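Local coordinates for protein Lys-gingipain catalytic subunit (Porphyromonas gingivalis, PDB 6I9A) that cleaves proteins as a cysteine endopeptidase of family C25 with a strong preference for lysine at P1, hydrolysing haemoglobin, collagen and immunoglobulins, at residues E287-S292 with A297-Q302; I172-Q177 with E306-G311. All blocks are in the same frame, centred on the assembly; numbering follows the deposited sequence. Where two conformers were deposited one is given.

In the fold
Following the chain from the N terminus, helix 163-178 comes first and supplies residues 172-177, one half of interaction 2. The chain then runs through strands 188-192, 210-214, 242-247 and 273-279 of the mixed sheet before reaching helix 285-293. Interaction 1 folds the residues after that helix back onto it, with 287-292 meeting 297-302 across a gap of four residues. The same loop continues into 306-311, which returns to helix 163-178 through a sodium ion and closes interaction 2. Interaction 1 is therefore nested within the long loop of interaction 2. Together they tie helices 163-178 and 285-293 to the loop leading to helix 312-317, all within the C25 peptidase domain.

Interaction 1 of 2, residues E287-S292 with A297-Q302; sequences EDYYWS and AVFGVQ. With H8E (benzyl-N-[(2S)-1-[[(3S)-7-amino-1-(benzylamino)-1,2-dioxoheptan-3-yl]amino]-5-(2-methyl-2-phenylhydrazinyl)-1,5-dioxopentan-2-yl]carbamate), chain I.
Tyr-289, on helix 285-293, lays its ring against Ala-297, whose CB sits over one face in a CH-pi contact, 3.7 Å from the ring centroid. The first torsion (chi1 -175°) sets CG anti to the backbone N and carries the ring out toward the loop. The apolar contact continues to Phe-299: the two rings meet rim to rim with planes at 31°, and Tyr-289 CD2 lies 3.7 Å from Phe-299 CD1, at the edge of the phenylalanine ring. Tyr-290 CD1 approaches Ala-297 CB at 4.0 Å.

Among polar contacts, Tyr-289 OH donates to Val-298 O at 2.9 Å, from well above the carbonyl plane. That carbonyl opens the type II turn 298-301, in which Gly-300 takes a positive phi. A water donates both to Tyr-290 OH and to Ala-297 O, while Tyr-290 OH also bonds to Ile-345 O.

Asp-288, on the same helix, accepts from the inhibitor's lysine-like amine: H8E NAB lies 2.9 Å from Asp-288 OD2. Hydrogen bonds from Tyr-353 and Tyr-357 to OD1 and with Ser-283 at OD2 hold this carboxylate, consistent with recognition of P1 lysine by charge and hydrogen bonding together.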
ATOM      1  N   GLU A 287      -3.261   2.294 -20.932  1.00  8.84           N
ATOM      2  CA  GLU A 287      -2.701   2.858 -19.694  1.00  8.67           C
ATOM      3  C   GLU A 287      -2.362   1.751 -18.700  1.00  8.13           C
ATOM      4  O   GLU A 287      -1.350   1.893 -18.034  1.00  8.17           O
ATOM      5  CB  GLU A 287      -3.621   3.875 -19.048  1.00  9.54           C
ATOM      6  CG  GLU A 287      -3.481   5.306 -19.553  1.00 10.25           C
ATOM      7  CD  GLU A 287      -4.179   5.646 -20.851  1.00 11.17           C
ATOM      8  OE1 GLU A 287      -4.617   4.724 -21.582  1.00 11.54           O
ATOM      9  OE2 GLU A 287      -4.295   6.875 -21.128  1.00 11.67           O
ATOM     10  N   ASP A 288      -3.173   0.672 -18.593  1.00  8.12           N
ATOM     11  CA  ASP A 288      -2.791  -0.374 -17.633  1.00  7.93           C
ATOM     12  C   ASP A 288      -1.496  -1.062 -18.052  1.00  7.85           C
ATOM     13  O   ASP A 288      -0.734  -1.548 -17.206  1.00  8.33           O
ATOM     14  CB  ASP A 288      -3.885  -1.427 -17.477  1.00  9.15           C
ATOM     15  CG  ASP A 288      -4.977  -1.133 -16.470  1.00  8.17           C
ATOM     16  OD1 ASP A 288      -4.942  -0.033 -15.827  1.00  8.52           O
ATOM     17  OD2 ASP A 288      -5.819  -2.018 -16.273  1.00  8.73           O
ATOM     18  N   TYR A 289      -1.248  -1.181 -19.385  1.00  7.74           N
ATOM     19  CA  TYR A 289       0.014  -1.774 -19.861  1.00  7.96           C
ATOM     20  C   TYR A 289       1.200  -0.946 -19.323  1.00  7.92           C
ATOM     21  O   TYR A 289       2.128  -1.473 -18.745  1.00  8.18           O
ATOM     22  CB  TYR A 289      -0.043  -1.860 -21.381  1.00  7.99           C
ATOM     23  CG  TYR A 289       1.083  -2.539 -22.116  1.00  8.58           C
ATOM     24  CD1 TYR A 289       1.729  -3.668 -21.596  1.00  8.52           C
ATOM     25  CD2 TYR A 289       1.373  -2.179 -23.424  1.00  9.58           C
ATOM     26  CE1 TYR A 289       2.669  -4.362 -22.364  1.00  9.38           C
ATOM     27  CE2 TYR A 289       2.256  -2.904 -24.206  1.00  9.88           C
ATOM     28  CZ  TYR A 289       2.904  -3.990 -23.671  1.00  9.47           C
ATOM     29  OH  TYR A 289       3.810  -4.735 -24.432  1.00 10.56           O
ATOM     30  N   TYR A 290       1.141   0.355 -19.559  1.00  7.90           N
ATOM     31  CA  TYR A 290       2.219   1.219 -19.085  1.00  7.99           C
ATOM     32  C   TYR A 290       2.319   1.199 -17.570  1.00  7.75           C
ATOM     33  O   TYR A 290       3.421   1.189 -17.018  1.00  8.68           O
ATOM     34  CB  TYR A 290       1.995   2.699 -19.534  1.00  9.32           C
ATOM     35  CG  TYR A 290       1.702   2.840 -21.016  1.00  9.55           C
ATOM     36  CD1 TYR A 290       2.491   2.198 -21.964  1.00  9.59           C
ATOM     37  CD2 TYR A 290       0.677   3.664 -21.462  1.00  9.66           C
ATOM     38  CE1 TYR A 290       2.211   2.309 -23.321  1.00 12.03           C
ATOM     39  CE2 TYR A 290       0.404   3.806 -22.817  1.00 10.25           C
ATOM     40  CZ  TYR A 290       1.184   3.134 -23.739  1.00 11.12           C
ATOM     41  OH  TYR A 290       0.896   3.275 -25.079  1.00 11.94           O
ATOM     42  N   TRP A 291       1.148   1.178 -16.904  1.00  7.63           N
ATOM     43  CA  TRP A 291       1.103   1.146 -15.431  1.00  7.59           C
ATOM     44  C   TRP A 291       1.993   0.061 -14.878  1.00  7.87           C
ATOM     45  O   TRP A 291       2.813   0.299 -14.002  1.00  8.23           O
ATOM     46  CB  TRP A 291      -0.357   0.957 -15.028  1.00  8.48           C
ATOM     47  CG  TRP A 291      -0.733   1.277 -13.619  1.00  7.81           C
ATOM     48  CD1 TRP A 291      -1.372   2.410 -13.215  1.00  7.89           C
ATOM     49  CD2 TRP A 291      -0.664   0.421 -12.463  1.00  8.17           C
ATOM     50  NE1 TRP A 291      -1.694   2.329 -11.888  1.00  8.16           N
ATOM     51  CE2 TRP A 291      -1.298   1.103 -11.402  1.00  8.01           C
ATOM     52  CE3 TRP A 291      -0.163  -0.867 -12.227  1.00  8.62           C
ATOM     53  CZ2 TRP A 291      -1.477   0.540 -10.138  1.00  8.61           C
ATOM     54  CZ3 TRP A 291      -0.271  -1.401 -10.946  1.00  9.09           C
ATOM     55  CH2 TRP A 291      -0.946  -0.717  -9.921  1.00  8.37           C
ATOM     56  N   SER A 292       1.881  -1.155 -15.436  1.00  7.90           N
ATOM     57  CA  SER A 292       2.677  -2.272 -14.932  1.00  7.80           C
ATOM     58  C   SER A 292       4.086  -2.327 -15.436  1.00  8.15           C
ATOM     59  O   SER A 292       5.001  -2.632 -14.652  1.00  8.49           O
ATOM     60  CB  SER A 292       2.030  -3.622 -15.234  1.00  8.36           C
ATOM     61  OG  SER A 292       0.785  -3.760 -14.558  1.00  8.77           O
ATOM     62  N   ALA A 297       6.116   0.939 -23.867  1.00 11.17           N
ATOM     63  CA  ALA A 297       5.683  -0.424 -24.160  1.00 11.68           C
ATOM     64  C   ALA A 297       4.845  -0.377 -25.444  1.00 12.02           C
ATOM     65  O   ALA A 297       4.116   0.571 -25.682  1.00 12.32           O
ATOM     66  CB  ALA A 297       4.825  -0.917 -22.983  1.00 13.65           C
ATOM     67  N   VAL A 298       5.003  -1.395 -26.279  1.00 10.79           N
ATOM     68  CA  VAL A 298       4.323  -1.482 -27.569  1.00 10.64           C
ATOM     69  C   VAL A 298       3.411  -2.702 -27.590  1.00  9.27           C
ATOM     70  O   VAL A 298       3.795  -3.794 -27.125  1.00  9.70           O
ATOM     71  CB  VAL A 298       5.393  -1.536 -28.686  1.00 11.83           C
ATOM     72  CG1 VAL A 298       4.782  -1.849 -30.039  1.00 13.10           C
ATOM     73  CG2 VAL A 298       6.170  -0.223 -28.727  1.00 13.15           C
ATOM     74  N   PHE A 299       2.192  -2.531 -28.083  1.00  9.90           N
ATOM     75  CA  PHE A 299       1.253  -3.648 -28.152  1.00 10.08           C
ATOM     76  C   PHE A 299       1.781  -4.758 -29.045  1.00 10.61           C
ATOM     77  O   PHE A 299       2.270  -4.498 -30.162  1.00 12.31           O
ATOM     78  CB  PHE A 299      -0.116  -3.206 -28.676  1.00 10.95           C
ATOM     79  CG  PHE A 299      -0.758  -2.044 -27.942  1.00 10.82           C
ATOM     80  CD1 PHE A 299      -0.541  -1.840 -26.591  1.00 11.17           C
ATOM     81  CD2 PHE A 299      -1.565  -1.143 -28.622  1.00 13.00           C
ATOM     82  CE1 PHE A 299      -1.117  -0.757 -25.934  1.00 12.08           C
ATOM     83  CE2 PHE A 299      -2.166  -0.081 -27.947  1.00 13.24           C
ATOM     84  CZ  PHE A 299      -1.944   0.110 -26.615  1.00 12.79           C
ATOM     85  N   GLY A 300       1.726  -5.985 -28.542  1.00 10.72           N
ATOM     86  CA  GLY A 300       2.109  -7.124 -29.354  1.00 11.92           C
ATOM     87  C   GLY A 300       3.590  -7.349 -29.503  1.00 13.05           C
ATOM     88  O   GLY A 300       3.975  -8.224 -30.297  1.00 14.79           O
ATOM     89  N   VAL A 301       4.434  -6.622 -28.769  1.00 12.36           N
ATOM     90  CA  VAL A 301       5.875  -6.695 -28.870  1.00 13.33           C
ATOM     91  C   VAL A 301       6.370  -6.783 -27.450  1.00 13.58           C
ATOM     92  O   VAL A 301       5.982  -5.957 -26.604  1.00 13.22           O
ATOM     93  CB  VAL A 301       6.416  -5.483 -29.654  1.00 15.34           C
ATOM     94  CG1 VAL A 301       7.941  -5.559 -29.809  1.00 18.18           C
ATOM     95  CG2 VAL A 301       5.744  -5.359 -31.042  1.00 15.16           C
ATOM     96  N   GLN A 302       7.185  -7.768 -27.158  1.00 13.12           N
ATOM     97  CA  GLN A 302       7.582  -7.946 -25.792  1.00 13.31           C
ATOM     98  C   GLN A 302       8.426  -6.753 -25.276  1.00 14.49           C
ATOM     99  O   GLN A 302       9.442  -6.426 -25.904  1.00 15.05           O
ATOM    100  CB  GLN A 302       8.336  -9.278 -25.610  1.00 13.69           C
ATOM    101  CG  GLN A 302       8.655  -9.584 -24.132  1.00 14.85           C
ATOM    102  CD  GLN A 302       7.414  -9.741 -23.290  1.00 14.48           C
ATOM    103  OE1 GLN A 302       6.368 -10.178 -23.800  1.00 15.67           O
ATOM    104  NE2 GLN A 302       7.461  -9.371 -22.002  1.00 12.72           N
TER
HETATM  105  CAQ H8E I 707     -17.429  -6.818 -16.870  1.00 20.28           C
HETATM  106  CAK H8E I 707     -17.855  -8.131 -16.581  1.00 18.43           C
HETATM  107  CAH H8E I 707     -17.490  -9.183 -17.423  1.00 19.32           C
HETATM  108  CAL H8E I 707     -16.724  -8.962 -18.564  1.00 20.57           C
HETATM  109  CAR H8E I 707     -16.337  -7.657 -18.831  1.00 18.16           C
HETATM  110  CBO H8E I 707     -16.631  -6.586 -18.000  1.00 14.67           C
HETATM  111  CBA H8E I 707     -16.224  -5.293 -18.392  1.00 15.53           C
HETATM  112  NBE H8E I 707     -14.862  -4.955 -17.945  1.00 12.14           N
HETATM  113  CBL H8E I 707     -14.030  -4.146 -18.658  1.00 11.20           C
HETATM  114  OAE H8E I 707     -14.334  -3.738 -19.786  1.00 11.81           O
HETATM  115  CBN H8E I 707     -12.708  -3.788 -17.987  1.00 10.10           C
HETATM  116  OAG H8E I 707     -12.382  -4.581 -17.050  1.00  9.44           O
HETATM  117  CBS H8E I 707     -11.593  -3.480 -19.035  1.00 10.83           C
HETATM  118  CBB H8E I 707     -10.176  -3.599 -18.462  1.00  9.31           C
HETATM  119  CAY H8E I 707      -9.086  -3.415 -19.521  1.00  9.80           C
HETATM  120  CAX H8E I 707      -7.667  -3.269 -18.963  1.00  9.26           C
HETATM  121  CAW H8E I 707      -7.123  -4.583 -18.418  1.00  9.00           C
HETATM  122  NAB H8E I 707      -5.728  -4.368 -17.927  1.00  9.40           N
HETATM  123  NBG H8E I 707     -11.758  -2.176 -19.689  1.00  9.43           N
HETATM  124  C   H8E I 707     -11.918  -1.963 -20.995  1.00  9.80           C
HETATM  125  O   H8E I 707     -12.004  -2.830 -21.856  1.00 10.46           O
HETATM  126  CA  H8E I 707     -12.183  -0.501 -21.327  1.00  9.80           C
HETATM  127  N   H8E I 707     -11.845  -0.170 -22.708  1.00  9.55           N
HETATM  128  CBK H8E I 707     -10.567  -0.158 -23.162  1.00 10.08           C
HETATM  129  OAD H8E I 707      -9.652  -0.558 -22.428  1.00 10.68           O
HETATM  130  OBI H8E I 707     -10.412   0.272 -24.357  1.00 11.62           O
HETATM  131  CBD H8E I 707      -9.069   0.234 -24.965  1.00 15.77           C
HETATM  132  CBP H8E I 707      -9.131   0.527 -26.397  1.00 13.89           C
HETATM  133  CAS H8E I 707      -8.849   1.795 -26.905  1.00 16.27           C
HETATM  134  CAM H8E I 707      -8.882   2.099 -28.300  1.00 17.05           C
HETATM  135  CAI H8E I 707      -9.294   1.053 -29.143  1.00 15.85           C
HETATM  136  CAN H8E I 707      -9.639  -0.187 -28.627  1.00 15.45           C
HETATM  137  CAT H8E I 707      -9.562  -0.470 -27.274  1.00 15.69           C
HETATM  138  CB  H8E I 707     -13.669  -0.185 -21.089  1.00 10.11           C
HETATM  139  CG  H8E I 707     -14.625  -1.050 -21.954  1.00 10.92           C
HETATM  140  CD  H8E I 707     -16.031  -0.984 -21.436  1.00 11.85           C
HETATM  141  OE1 H8E I 707     -16.770  -0.048 -21.746  1.00 14.42           O
HETATM  142  NE2 H8E I 707     -16.321  -1.985 -20.584  0.54 12.45           N
HETATM  143  NBT H8E I 707     -17.520  -2.031 -19.856  0.54 13.62           N
HETATM  144  CAA H8E I 707     -17.291  -1.982 -18.387  0.54 13.60           C
HETATM  145  CBQ H8E I 707     -18.541  -2.839 -20.443  0.54 14.50           C
HETATM  146  CAU H8E I 707     -19.542  -3.448 -19.670  0.54 16.51           C
HETATM  147  CAO H8E I 707     -20.555  -4.182 -20.281  0.54 19.23           C
HETATM  148  CAJ H8E I 707     -20.575  -4.326 -21.662  0.54 18.96           C
HETATM  149  CAP H8E I 707     -19.570  -3.767 -22.438  0.54 17.97           C
HETATM  150  CAV H8E I 707     -18.567  -3.007 -21.834  0.54 15.40           C
HETATM  151  O   HOH W   1       1.834   1.466 -27.028  1.00 15.67           O

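Interaction 2 of 2, residues I172-Q177 with E306-G311. With NA (sodium ion), chain F.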
ATOM      1  N   ILE A 172       2.561  -9.781 -18.009  1.00  8.61           N
ATOM      2  CA  ILE A 172       2.955 -10.776 -16.994  1.00  9.33           C
ATOM      3  C   ILE A 172       4.338 -11.335 -17.317  1.00  8.64           C
ATOM      4  O   ILE A 172       5.145 -11.553 -16.399  1.00  9.10           O
ATOM      5  CB  ILE A 172       1.863 -11.879 -16.948  1.00 10.68           C
ATOM      6  CG1 ILE A 172       0.502 -11.316 -16.509  1.00 11.04           C
ATOM      7  CG2 ILE A 172       2.310 -13.064 -16.056  1.00 12.76           C
ATOM      8  CD1 ILE A 172       0.465 -10.557 -15.240  1.00 11.94           C
ATOM      9  N   LYS A 173       4.659 -11.526 -18.600  1.00  8.95           N
ATOM     10  CA  LYS A 173       5.985 -12.018 -18.981  1.00  9.15           C
ATOM     11  C   LYS A 173       7.075 -11.048 -18.570  1.00  9.03           C
ATOM     12  O   LYS A 173       8.173 -11.476 -18.193  1.00  9.84           O
ATOM     13  CB  LYS A 173       6.053 -12.343 -20.469  1.00 10.78           C
ATOM     14  CG  LYS A 173       5.212 -13.568 -20.851  1.00 11.69           C
ATOM     15  CD  LYS A 173       5.210 -13.787 -22.381  1.00 15.02           C
ATOM     16  CE  LYS A 173       4.560 -15.121 -22.727  1.00 19.72           C
ATOM     17  NZ  LYS A 173       4.596 -15.346 -24.196  1.00 25.15           N
ATOM     18  N   TYR A 174       6.846  -9.734 -18.679  1.00  9.09           N
ATOM     19  CA  TYR A 174       7.843  -8.742 -18.243  1.00  9.33           C
ATOM     20  C   TYR A 174       8.073  -8.882 -16.732  1.00  8.58           C
ATOM     21  O   TYR A 174       9.203  -8.961 -16.280  1.00  9.12           O
ATOM     22  CB  TYR A 174       7.299  -7.325 -18.584  1.00  9.08           C
ATOM     23  CG  TYR A 174       8.228  -6.208 -18.172  1.00  9.12           C
ATOM     24  CD1 TYR A 174       9.130  -5.643 -19.085  1.00  9.25           C
ATOM     25  CD2 TYR A 174       8.203  -5.701 -16.876  1.00  8.69           C
ATOM     26  CE1 TYR A 174       9.944  -4.576 -18.727  1.00  8.86           C
ATOM     27  CE2 TYR A 174       9.035  -4.640 -16.496  1.00  9.00           C
ATOM     28  CZ  TYR A 174       9.901  -4.097 -17.424  1.00  8.86           C
ATOM     29  OH  TYR A 174      10.723  -3.049 -17.117  1.00  9.64           O
ATOM     30  N   GLY A 175       6.981  -8.951 -15.962  1.00  9.20           N
ATOM     31  CA  GLY A 175       7.106  -9.161 -14.519  1.00  9.08           C
ATOM     32  C   GLY A 175       7.930 -10.397 -14.157  1.00  9.08           C
ATOM     33  O   GLY A 175       8.802 -10.348 -13.265  1.00  9.77           O
ATOM     34  N   MET A 176       7.644 -11.495 -14.811  1.00  9.12           N
ATOM     35  CA  MET A 176       8.381 -12.736 -14.562  1.00  9.56           C
ATOM     36  C   MET A 176       9.826 -12.698 -15.026  1.00  9.68           C
ATOM     37  O   MET A 176      10.710 -13.226 -14.349  1.00 11.07           O
ATOM     38  CB  MET A 176       7.664 -13.941 -15.218  1.00 10.20           C
ATOM     39  CG  MET A 176       6.292 -14.191 -14.633  1.00 11.22           C
ATOM     40  SD  MET A 176       5.518 -15.688 -15.208  1.00 13.16           S
ATOM     41  CE  MET A 176       5.392 -15.382 -16.877  1.00 14.55           C
ATOM     42  N   GLN A 177      10.100 -12.069 -16.169  1.00  9.36           N
ATOM     43  CA  GLN A 177      11.452 -12.022 -16.674  1.00  9.57           C
ATOM     44  C   GLN A 177      12.325 -11.305 -15.690  1.00  9.89           C
ATOM     45  O   GLN A 177      13.446 -11.740 -15.417  1.00 10.26           O
ATOM     46  CB  GLN A 177      11.494 -11.297 -18.033  1.00 10.54           C
ATOM     47  CG  GLN A 177      12.917 -11.070 -18.490  1.00 12.77           C
ATOM     48  CD  GLN A 177      13.038 -10.591 -19.889  1.00 13.17           C
ATOM     49  OE1 GLN A 177      12.053 -10.503 -20.629  1.00 14.80           O
ATOM     50  NE2 GLN A 177      14.271 -10.341 -20.290  1.00 13.60           N
ATOM     51  N   GLU A 306      15.318  -2.049 -20.842  1.00 12.46           N
ATOM     52  CA  GLU A 306      16.035  -0.952 -21.514  0.54 12.93           C
ATOM     53  C   GLU A 306      15.182  -0.146 -22.417  1.00 13.54           C
ATOM     54  O   GLU A 306      15.525   0.996 -22.716  1.00 14.49           O
ATOM     55  CB  GLU A 306      17.202  -1.489 -22.383  0.54 14.37           C
ATOM     56  CG  GLU A 306      18.405  -2.006 -21.627  0.54 17.96           C
ATOM     57  CD  GLU A 306      18.097  -3.186 -20.735  0.54 18.68           C
ATOM     58  OE1 GLU A 306      17.352  -4.113 -21.148  0.54 20.86           O
ATOM     59  OE2 GLU A 306      18.548  -3.132 -19.570  0.54 20.51           O
ATOM     60  N   GLY A 307      14.093  -0.704 -22.893  1.00 12.12           N
ATOM     61  CA  GLY A 307      13.258   0.009 -23.850  1.00 12.82           C
ATOM     62  C   GLY A 307      12.000   0.612 -23.268  1.00 12.00           C
ATOM     63  O   GLY A 307      11.191   1.117 -24.047  1.00 14.29           O
ATOM     64  N   THR A 308      11.834   0.574 -21.922  1.00 10.76           N
ATOM     65  CA  THR A 308      10.648   1.142 -21.281  1.00  9.83           C
ATOM     66  C   THR A 308      11.100   2.029 -20.142  1.00  9.62           C
ATOM     67  O   THR A 308      12.204   1.871 -19.598  1.00 10.40           O
ATOM     68  CB  THR A 308       9.672   0.047 -20.781  1.00 10.07           C
ATOM     69  OG1 THR A 308      10.360  -0.809 -19.871  1.00 10.34           O
ATOM     70  CG2 THR A 308       9.053  -0.778 -21.911  1.00 12.02           C
ATOM     71  N   SER A 309      10.213   2.939 -19.714  1.00  9.40           N
ATOM     72  CA  SER A 309      10.452   3.693 -18.503  1.00  9.79           C
ATOM     73  C   SER A 309      10.053   2.857 -17.286  1.00  9.09           C
ATOM     74  O   SER A 309       9.633   1.686 -17.413  1.00  9.06           O
ATOM     75  CB  SER A 309       9.713   5.022 -18.556  1.00 10.46           C
ATOM     76  OG  SER A 309       8.309   4.883 -18.412  1.00  9.92           O
ATOM     77  N   MET A 310      10.128   3.464 -16.105  1.00  8.95           N
ATOM     78  CA  MET A 310       9.806   2.726 -14.894  1.00  9.11           C
ATOM     79  C   MET A 310       8.286   2.531 -14.727  1.00  8.77           C
ATOM     80  O   MET A 310       7.499   3.484 -14.719  1.00 10.40           O
ATOM     81  CB  MET A 310      10.345   3.519 -13.690  1.00 10.41           C
ATOM     82  CG  MET A 310      10.214   2.719 -12.393  1.00 10.86           C
ATOM     83  SD  MET A 310      10.543   3.640 -10.868  1.00 12.19           S
ATOM     84  CE  MET A 310       9.075   4.689 -10.800  1.00 13.89           C
ATOM     85  N   GLY A 311       7.863   1.277 -14.551  1.00  8.54           N
ATOM     86  CA  GLY A 311       6.475   0.991 -14.230  1.00  9.02           C
ATOM     87  C   GLY A 311       6.356   0.455 -12.825  1.00  7.74           C
ATOM     88  O   GLY A 311       7.309   0.507 -12.023  1.00  8.70           O
TER
HETATM   89 NA    NA F 704      10.016  -0.670 -17.496  1.00  8.95          NA
HETATM   90  O   HOH W   2      12.342   0.072 -17.386  1.00 10.55           O
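Tyr-174 and Thr-308 meet through a shared sodium ion, which carries most of a contact with little direct touching. The direct approach is slight: Tyr-174 OH and Thr-308 OG1 are 3.6 Å apart with no hydrogen bond between them, and the two segments bury little surface against each other.

Metal coordination carries the interaction. The sodium ion is bound by Tyr-174 OH at 2.5 Å and by Thr-308 OG1 at 2.4 Å, so the two hydroxyls converge on one ion. With CG anti to the backbone N (chi1 179°), the tyrosine ring extends from helix 163-178 and delivers its phenol oxygen to the metal. On the loop side, chi1 of 58° places Thr-308 OG1 between its own N and carbonyl carbon, facing the ion. The next residue contributes main chain: Ser-309 O binds the sodium ion at 2.4 Å, so consecutive residues offer a side-chain and a backbone oxygen. Val-293 O, at the C-terminal end of helix 285-293, and Asp-314 OD2, on helix 312-317, supply two further ligands.

Hydrogen bonds brace the ligands themselves. A water bound directly to the sodium ion at 2.4 Å also donates to Thr-308 O at 2.9 Å, linking this sixth ligand back to the loop. Thr-308 OG1 is also hydrogen-bonded to Thr-304 O, which positions this hydroxyl. Asp-314 OD2 accepts from Gly-311 N, at the N-cap position of helix 312-317, and its carboxylate probably offsets part of the ion's charge.

Six oxygen ligands, one of them water, are typical of a structural sodium site, here joining helix 163-178 to the loop between helices 285-293 and 312-317 within the C25 peptidase domain.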